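Local structure of O-methyltransferase family 3 (Niastella koreensis, 7CVW) at the interface of chains A and B. The protein catalyses the metal-dependent O-methylation of catechol-like compounds by S-adenosyl-L-methionine, without regiospecificity, giving meta- and para-O-methylated products from protocatechuic acid in equal proportion. Sequence-based numbering; all coordinates share one arbitrary frame. Chains: chain A/B, O-methyltransferase family 3.

The interface of chains A and B. Residues chain A 168, 171, 174, 205, 212; chain B 5-6, 9.
A:Tyr212 and B:Phe6 meet in a mainly apolar patch of the two-fold homodimer interface of this cation-dependent O-methyltransferase, a class I SAM-binding enzyme; here B:Ile5, B:Phe6 and B:Val9 of the N-terminal helix 4-17 dock against chain A by apolar and ring contacts. Symmetry repeats the patch with the chains exchanged, so each subunit both gives and receives a helix. B:Phe6 turns its CD1–CE1 edge onto a face of the A:Tyr212 ring, with the planes at 84° and CE1 lying 3.5 Å above the ring plane, over its centre. On the opposite face, the CG2 methyl of A:Ile168 sits towards the rim, 4.0 Å from the plane; the tyrosine ring, swung away from its backbone N (chi1 168°), enters between the two.

One turn further along the helix, B:Val9 forks into chain A. Its CG1 branch lies over the face of the A:Gln205 amide, 3.6 Å from CD, and also meets A:Ile168 CD1. The CG2 branch turns instead to A:Gly171, whose CA lies 3.8 Å away, and to A:Leu174 CD1. That same leucine methyl receives B:Ile5 CD1 at 3.7 Å, the two side chains crossing at an angle, while B:Ile5 CG1 reaches A:Tyr212 CE2. As modelled, A:Gln205 OE1 lies 3.2 Å from the B:Phe6 carbonyl O, an acceptor–acceptor clash, and NE2 a very short 2.5 Å from A:Tyr212 OH. The amide orientation is therefore doubtful; swapping its ends would probably point the NH2 towards the carbonyl and the oxygen towards the phenol hydroxyl.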
loop_
_atom_site.group_PDB
_atom_site.type_symbol
_atom_site.label_atom_id
_atom_site.label_comp_id
_atom_site.label_asym_id
_atom_site.label_seq_id
_atom_site.Cartn_x
_atom_site.Cartn_y
_atom_site.Cartn_z
ATOM N N ILE A 168 14.556 -1.452 3.681
ATOM C CA ILE A 168 14.640 -1.798 5.135
ATOM C C ILE A 168 15.706 -2.873 5.397
ATOM O O ILE A 168 16.390 -2.784 6.425
ATOM C CB ILE A 168 13.251 -2.186 5.688
ATOM C CG1 ILE A 168 12.309 -0.978 5.711
ATOM C CG2 ILE A 168 13.352 -2.817 7.065
ATOM C CD1 ILE A 168 12.817 0.230 6.475
ATOM N N GLY A 171 16.069 -4.726 8.724
ATOM C CA GLY A 171 16.261 -3.751 9.813
ATOM C C GLY A 171 17.699 -3.279 9.916
ATOM O O GLY A 171 18.002 -2.538 10.850
ATOM N N LEU A 174 18.996 0.391 10.401
ATOM C CA LEU A 174 19.175 1.032 11.735
ATOM C C LEU A 174 20.667 1.154 12.076
ATOM O O LEU A 174 21.018 1.933 12.967
ATOM C CB LEU A 174 18.462 0.201 12.797
ATOM C CG LEU A 174 16.940 0.173 12.707
ATOM C CD1 LEU A 174 16.379 -0.513 13.928
ATOM C CD2 LEU A 174 16.367 1.575 12.585
ATOM N N GLN A 205 6.811 -1.392 5.936
ATOM C CA GLN A 205 7.522 -2.611 6.343
ATOM C C GLN A 205 6.838 -3.808 5.684
ATOM O O GLN A 205 5.590 -3.852 5.640
ATOM C CB GLN A 205 7.562 -2.743 7.854
ATOM C CG GLN A 205 8.271 -1.591 8.552
ATOM C CD GLN A 205 8.555 -1.870 10.008
ATOM O OE1 GLN A 205 8.184 -1.097 10.911
ATOM N NE2 GLN A 205 9.255 -2.954 10.245
ATOM N N TYR A 212 12.444 -10.090 5.607
ATOM C CA TYR A 212 11.918 -8.831 6.160
ATOM C C TYR A 212 12.577 -7.648 5.436
ATOM O O TYR A 212 13.829 -7.562 5.364
ATOM C CB TYR A 212 12.201 -8.816 7.662
ATOM C CG TYR A 212 12.002 -7.499 8.375
ATOM C CD1 TYR A 212 10.894 -6.693 8.183
ATOM C CD2 TYR A 212 12.933 -7.096 9.320
ATOM C CE1 TYR A 212 10.728 -5.508 8.884
ATOM C CE2 TYR A 212 12.746 -5.949 10.064
ATOM C CZ TYR A 212 11.669 -5.130 9.825
ATOM O OH TYR A 212 11.503 -3.989 10.547
ATOM N N ILE B 5 12.675 -5.395 16.832
ATOM C CA ILE B 5 13.229 -4.794 15.583
ATOM C C ILE B 5 12.102 -4.051 14.865
ATOM O O ILE B 5 12.359 -2.975 14.342
ATOM C CB ILE B 5 13.923 -5.818 14.662
ATOM C CG1 ILE B 5 14.671 -5.118 13.521
ATOM C CG2 ILE B 5 12.933 -6.843 14.130
ATOM C CD1 ILE B 5 15.753 -4.149 13.978
ATOM N N PHE B 6 10.879 -4.590 14.841
ATOM C CA PHE B 6 9.791 -3.958 14.050
ATOM C C PHE B 6 9.411 -2.613 14.671
ATOM O O PHE B 6 9.078 -1.659 13.929
ATOM C CB PHE B 6 8.563 -4.859 13.945
ATOM C CG PHE B 6 8.844 -6.217 13.365
ATOM C CD1 PHE B 6 9.483 -6.361 12.147
ATOM C CD2 PHE B 6 8.442 -7.362 14.021
ATOM C CE1 PHE B 6 9.735 -7.612 11.608
ATOM C CE2 PHE B 6 8.704 -8.612 13.490
ATOM C CZ PHE B 6 9.354 -8.738 12.286
ATOM N N VAL B 9 12.315 -0.144 13.873
ATOM C CA VAL B 9 12.253 0.270 12.448
ATOM C C VAL B 9 11.053 1.200 12.267
ATOM O O VAL B 9 11.159 2.170 11.504
ATOM C CB VAL B 9 12.196 -0.946 11.509
ATOM C CG1 VAL B 9 11.851 -0.509 10.091
ATOM C CG2 VAL B 9 13.493 -1.756 11.525
#